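The same site in two structures of haloacid dehalogenase-like hydrolase from Bacteroides thetaiotaomicron, which probably acts as a magnesium-dependent phosphatase of the haloacid dehalogenase superfamily: PDB 2RAR (chain A, 1.52 Å), residues F7-T12 and I41-P46, and PDB 2RB5 (chain B, 1.03 Å), residues F7-T12 and I41-P46. Both blocks share one frame: the second was fitted to the first on N, CA, C and O of the twelve residues, RMSD 0.10 Å. Numbering follows each deposited sequence.

Structure 1 (2RAR); sequences FDIAGT and IATGRP. Engineered in segment 7-12: A10 (natural residue Asp). With MG (magnesium ion), chain C; VN4 (oxido(dioxo)vanadium), chain D.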
loop_
_atom_site.group_PDB
_atom_site.type_symbol
_atom_site.label_atom_id
_atom_site.label_comp_id
_atom_site.label_asym_id
_atom_site.label_seq_id
_atom_site.Cartn_x
_atom_site.Cartn_y
_atom_site.Cartn_z
ATOM N N PHE A 7 -1.952 -8.343 4.095
ATOM C CA PHE A 7 -0.646 -8.376 3.460
ATOM C C PHE A 7 -0.335 -7.153 2.597
ATOM O O PHE A 7 -1.064 -6.859 1.621
ATOM C CB PHE A 7 -0.577 -9.562 2.478
ATOM C CG PHE A 7 -0.639 -10.935 3.145
ATOM C CD1 PHE A 7 -1.854 -11.637 3.240
ATOM C CD2 PHE A 7 0.534 -11.484 3.706
ATOM C CE1 PHE A 7 -1.932 -12.867 3.868
ATOM C CE2 PHE A 7 0.517 -12.701 4.367
ATOM C CZ PHE A 7 -0.720 -13.439 4.466
ATOM N N ASP A 8 0.804 -6.524 2.890
ATOM C CA ASP A 8 1.343 -5.555 1.940
ATOM C C ASP A 8 1.761 -6.334 0.674
ATOM O O ASP A 8 2.020 -7.526 0.709
ATOM C CB ASP A 8 2.589 -4.887 2.601
ATOM C CG ASP A 8 3.362 -4.001 1.644
ATOM O OD1 ASP A 8 4.575 -4.185 1.494
ATOM O OD2 ASP A 8 2.610 -3.173 1.072
ATOM N N ILE A 9 1.885 -5.616 -0.463
ATOM C CA ILE A 9 2.289 -6.300 -1.705
ATOM C C ILE A 9 3.796 -6.147 -1.878
ATOM O O ILE A 9 4.538 -7.148 -1.719
ATOM C CB ILE A 9 1.598 -5.730 -2.939
ATOM C CG1 ILE A 9 0.107 -5.841 -2.790
ATOM C CG2 ILE A 9 2.138 -6.502 -4.155
ATOM C CD1 ILE A 9 -0.653 -5.106 -4.069
ATOM N N ALA A 10 4.334 -4.983 -2.252
ATOM C CA ALA A 10 5.751 -4.912 -2.578
ATOM C C ALA A 10 6.726 -5.189 -1.426
ATOM O O ALA A 10 6.620 -4.534 -0.464
ATOM C CB ALA A 10 6.006 -3.424 -3.178
ATOM N N GLY A 11 7.559 -6.206 -1.556
ATOM C CA GLY A 11 8.556 -6.584 -0.550
ATOM C C GLY A 11 7.949 -7.451 0.525
ATOM O O GLY A 11 8.639 -7.840 1.422
ATOM N N THR A 12 6.618 -7.757 0.396
ATOM C CA THR A 12 6.001 -8.608 1.433
ATOM C C THR A 12 5.406 -9.830 0.737
ATOM O O THR A 12 5.789 -10.986 1.039
ATOM C CB THR A 12 4.956 -7.776 2.161
ATOM O OG1 THR A 12 5.575 -6.684 2.828
ATOM C CG2 THR A 12 4.169 -8.626 3.156
ATOM N N ILE A 41 -5.466 -7.775 0.943
ATOM C CA ILE A 41 -4.321 -6.997 0.453
ATOM C C ILE A 41 -4.396 -5.636 1.129
ATOM O O ILE A 41 -5.459 -5.055 1.300
ATOM C CB ILE A 41 -4.502 -6.876 -1.052
ATOM C CG1 ILE A 41 -4.429 -8.229 -1.711
ATOM C CG2 ILE A 41 -3.472 -5.770 -1.570
ATOM C CD1 ILE A 41 -3.046 -8.937 -1.506
ATOM N N ALA A 42 -3.268 -5.082 1.524
ATOM C CA ALA A 42 -3.217 -3.721 2.154
ATOM C C ALA A 42 -1.998 -3.037 1.518
ATOM O O ALA A 42 -0.831 -3.253 1.885
ATOM C CB ALA A 42 -3.099 -3.789 3.702
ATOM N N THR A 43 -2.325 -2.156 0.544
ATOM C CA THR A 43 -1.191 -1.577 -0.282
ATOM C C THR A 43 -1.373 -0.101 -0.476
ATOM O O THR A 43 -2.504 0.439 -0.488
ATOM C CB THR A 43 -1.249 -2.290 -1.629
ATOM O OG1 THR A 43 -0.207 -1.824 -2.508
ATOM C CG2 THR A 43 -2.572 -2.086 -2.426
ATOM N N GLY A 44 -0.230 0.521 -0.761
ATOM C CA GLY A 44 -0.219 1.937 -1.139
ATOM C C GLY A 44 -0.641 2.045 -2.622
ATOM O O GLY A 44 -1.064 3.149 -3.016
ATOM N N ARG A 45 -0.644 1.014 -3.426
ATOM C CA ARG A 45 -1.065 1.136 -4.813
ATOM C C ARG A 45 -2.564 1.279 -5.004
ATOM O O ARG A 45 -3.362 0.752 -4.210
ATOM C CB ARG A 45 -0.758 -0.182 -5.599
ATOM C CG ARG A 45 0.749 -0.447 -5.691
ATOM C CD ARG A 45 0.796 -1.700 -6.566
ATOM N NE ARG A 45 2.191 -2.161 -6.608
ATOM C CZ ARG A 45 2.879 -2.513 -7.690
ATOM N NH1 ARG A 45 2.274 -2.501 -8.873
ATOM N NH2 ARG A 45 4.203 -2.768 -7.517
ATOM N N PRO A 46 -3.022 2.037 -6.015
ATOM C CA PRO A 46 -4.431 2.085 -6.330
ATOM C C PRO A 46 -4.681 0.814 -7.195
ATOM O O PRO A 46 -3.757 0.221 -7.780
ATOM C CB PRO A 46 -4.624 3.310 -7.247
ATOM C CG PRO A 46 -3.225 3.564 -7.741
ATOM C CD PRO A 46 -2.235 3.104 -6.651
HETATM MG MG MG C . 6.043 -2.895 0.825
HETATM V V VN4 D . 2.984 -1.914 -0.437
HETATM O O1 VN4 D . 2.240 -0.500 0.106
HETATM O O2 VN4 D . 2.192 -2.816 -1.623
HETATM O O3 VN4 D . 4.733 -2.050 -0.534
HETATM O O HOH W 1 5.410 -1.461 2.279
HETATM O O HOH W 2 7.738 -1.923 0.170
#
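O2 of the vanadium-oxo group is gripped from both segments: OG1 of T43 donates to it at 2.7 Å, the backbone N atoms of I9 and A10 likewise. That hydroxyl accepts from R45 N, which closes an ST turn. D8 splits its carboxylate, OD2 binding vanadium at 2.0 Å and OD1 the magnesium. T12 OG1 donates to the anti lone pair of OD1. Magnesium also takes A10 O, D211, two waters and O3 of the vanadium group (2.1 Å), which links the metals. I9 CD1 packs obliquely against I41 CG2 (3.8 Å) and T43. The engineered A10 offers just its CB; R45 NH1 hydrogen-bonds to I49 O, outside the segments. Parallel strands 4-7 and 38-42, joined by A42 N to F7 O at 2.8 Å, deliver both segments to this metal site of the haloacid dehalogenase core.

What differs
Both sites have the same framework: the CA atoms coincide within the error, and the side chains of D8(A), I9(A), T12(A), I41(A), T43(A) and R45(A) keep their places in D8(B), I9(B), T12(B), I41(B), T43(B) and R45(B). Magnesium and two waters stand alike in both, and the bonds A42(A) N to F7(A) O and A42(B) N to F7(B) O are both 2.8 Å.

The main change is the engineered A10(A) against D10(B). Their CB atoms coincide, but CG, OD1 and OD2 of D10(B) have no counterpart in A10(A). The carboxylate makes a two-point salt bridge in structure 2 alone: R45(B) NE meets D10(B) OD2 at 2.8 Å, and R45(B) NH2 meets D10(B) OD1 at 2.8 Å. In structure 1 the exchanged residue has no polar atom to answer, and the nearest approach is A10(A) CB to R45(A) NH2 at 4.7 Å. The arginine thus loses a charge partner in the other segment without leaving its place, and that tie between the segments near the bound group is absent, which might make the guanidinium less firmly fixed. Magnesium binding uses the backbone O of A10(A) and of D10(B), so the exchange does not remove that ligand.

The bound group differs too: a vanadium-oxo group touches D8(A), I9(A), A10(A), T43(A) and G44(A), whereas a tungsten-oxo group at this place touches D8(B), I9(B), D10(B), T43(B) and G44(B).

Structure 2 (2RB5); sequences FDIDGT and IATGRP. With MG (magnesium ion), chain E; WO6 (trioxido(oxo)tungsten), chain F.
O3 of the tungsten-oxo group is gripped from both segments: OG1 of T43 donates to it at 2.8 Å, the backbone N atoms of I9 and D10 likewise. That hydroxyl accepts from R45 N, which closes an ST turn. D8 splits its carboxylate, OD2 binding tungsten at 2.3 Å and OD1 the magnesium. T12 OG1 donates to the anti lone pair of OD1. Magnesium also takes D10 O, D211, two waters and O2 of the tungsten group (2.1 Å), which links the metals. I9 CD1 packs obliquely against I41 CG2 (3.8 Å) and T43. R45 holds D10 in a side-on salt bridge: NE donates straight to the syn lone pair of OD2 (2.8 Å, 178°), NH2 to OD1, tilted from the carboxylate plane; NH1 hydrogen-bonds to outside I49 O. A42 N joins F7 O at 2.8 Å. D8, D10 and T12 are consistent with the haloacid dehalogenase DxDx(T/V) motif.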
loop_
_atom_site.group_PDB
_atom_site.type_symbol
_atom_site.label_atom_id
_atom_site.label_comp_id
_atom_site.label_asym_id
_atom_site.label_seq_id
_atom_site.Cartn_x
_atom_site.Cartn_y
_atom_site.Cartn_z
ATOM N N PHE B 7 -1.898 -8.308 4.102
ATOM C CA PHE B 7 -0.608 -8.362 3.436
ATOM C C PHE B 7 -0.350 -7.121 2.597
ATOM O O PHE B 7 -1.076 -6.842 1.647
ATOM C CB PHE B 7 -0.525 -9.545 2.477
ATOM C CG PHE B 7 -0.580 -10.892 3.143
ATOM C CD1 PHE B 7 -1.768 -11.612 3.210
ATOM C CD2 PHE B 7 0.557 -11.467 3.693
ATOM C CE1 PHE B 7 -1.816 -12.845 3.829
ATOM C CE2 PHE B 7 0.501 -12.698 4.306
ATOM C CZ PHE B 7 -0.680 -13.390 4.384
ATOM N N ASP B 8 0.756 -6.423 2.904
ATOM C CA ASP B 8 1.352 -5.524 1.917
ATOM C C ASP B 8 1.734 -6.345 0.667
ATOM O O ASP B 8 1.959 -7.555 0.745
ATOM C CB ASP B 8 2.557 -4.869 2.558
ATOM C CG ASP B 8 3.339 -3.982 1.620
ATOM O OD1 ASP B 8 4.556 -4.205 1.475
ATOM O OD2 ASP B 8 2.680 -3.069 1.050
ATOM N N ILE B 9 1.835 -5.645 -0.469
ATOM C CA ILE B 9 2.270 -6.310 -1.697
ATOM C C ILE B 9 3.782 -6.214 -1.866
ATOM O O ILE B 9 4.512 -7.224 -1.756
ATOM C CB ILE B 9 1.567 -5.788 -2.969
ATOM C CG1 ILE B 9 0.039 -5.904 -2.865
ATOM C CG2 ILE B 9 2.087 -6.548 -4.164
ATOM C CD1 ILE B 9 -0.687 -5.187 -3.993
ATOM N N ASP B 10 4.305 -5.048 -2.165
ATOM C CA ASP B 10 5.695 -4.916 -2.625
ATOM C C ASP B 10 6.658 -5.097 -1.478
ATOM O O ASP B 10 6.629 -4.422 -0.468
ATOM C CB ASP B 10 5.875 -3.558 -3.266
ATOM C CG ASP B 10 4.951 -3.414 -4.454
ATOM O OD1 ASP B 10 5.191 -4.055 -5.484
ATOM O OD2 ASP B 10 3.905 -2.680 -4.314
ATOM N N GLY B 11 7.544 -6.111 -1.649
ATOM C CA GLY B 11 8.488 -6.459 -0.604
ATOM C C GLY B 11 7.942 -7.400 0.459
ATOM O O GLY B 11 8.685 -7.777 1.369
ATOM N N THR B 12 6.675 -7.757 0.367
ATOM C CA THR B 12 5.976 -8.594 1.341
ATOM C C THR B 12 5.426 -9.844 0.681
ATOM O O THR B 12 5.829 -10.966 1.065
ATOM C CB THR B 12 4.922 -7.740 2.076
ATOM O OG1 THR B 12 5.589 -6.653 2.733
ATOM C CG2 THR B 12 4.194 -8.590 3.099
ATOM N N ILE B 41 -5.473 -7.805 0.977
ATOM C CA ILE B 41 -4.367 -6.977 0.492
ATOM C C ILE B 41 -4.449 -5.622 1.178
ATOM O O ILE B 41 -5.541 -5.067 1.325
ATOM C CB ILE B 41 -4.481 -6.860 -1.041
ATOM C CG1 ILE B 41 -4.376 -8.246 -1.689
ATOM C CG2 ILE B 41 -3.516 -5.841 -1.592
ATOM C CD1 ILE B 41 -3.073 -8.965 -1.436
ATOM N N ALA B 42 -3.291 -5.078 1.576
ATOM C CA ALA B 42 -3.204 -3.757 2.179
ATOM C C ALA B 42 -2.042 -3.042 1.542
ATOM O O ALA B 42 -0.880 -3.261 1.952
ATOM C CB ALA B 42 -3.106 -3.873 3.689
ATOM N N THR B 43 -2.318 -2.192 0.562
ATOM C CA THR B 43 -1.295 -1.634 -0.295
ATOM C C THR B 43 -1.460 -0.134 -0.497
ATOM O O THR B 43 -2.557 0.418 -0.460
ATOM C CB THR B 43 -1.337 -2.373 -1.677
ATOM O OG1 THR B 43 -0.275 -1.902 -2.516
ATOM C CG2 THR B 43 -2.618 -2.171 -2.437
ATOM N N GLY B 44 -0.317 0.540 -0.709
ATOM C CA GLY B 44 -0.298 1.875 -1.182
ATOM C C GLY B 44 -0.673 2.001 -2.648
ATOM O O GLY B 44 -1.005 3.098 -3.092
ATOM N N ARG B 45 -0.590 0.944 -3.422
ATOM C CA ARG B 45 -0.967 1.011 -4.807
ATOM C C ARG B 45 -2.468 1.294 -4.940
ATOM O O ARG B 45 -3.264 0.680 -4.225
ATOM C CB ARG B 45 -0.672 -0.299 -5.543
ATOM C CG ARG B 45 0.809 -0.611 -5.687
ATOM C CD ARG B 45 1.009 -1.918 -6.442
ATOM N NE ARG B 45 2.399 -2.259 -6.638
ATOM C CZ ARG B 45 3.003 -2.399 -7.801
ATOM N NH1 ARG B 45 2.393 -2.202 -8.941
ATOM N NH2 ARG B 45 4.278 -2.764 -7.815
ATOM N N PRO B 46 -2.866 2.098 -5.905
ATOM C CA PRO B 46 -4.248 2.081 -6.357
ATOM C C PRO B 46 -4.542 0.829 -7.158
ATOM O O PRO B 46 -3.645 0.242 -7.765
ATOM C CB PRO B 46 -4.388 3.332 -7.228
ATOM C CG PRO B 46 -3.039 3.657 -7.617
ATOM C CD PRO B 46 -2.072 3.145 -6.590
HETATM MG MG MG E . 6.032 -2.905 0.824
HETATM W W WO6 F . 2.985 -1.774 -0.810
HETATM O O1 WO6 F . 3.066 -0.818 -2.355
HETATM O O2 WO6 F . 4.667 -2.097 -0.523
HETATM O O3 WO6 F . 2.051 -2.990 -1.497
HETATM O O4 WO6 F . 2.247 -0.510 0.015
HETATM O O HOH W 3 5.436 -1.473 2.245
HETATM O O HOH W 4 7.686 -1.854 0.190
#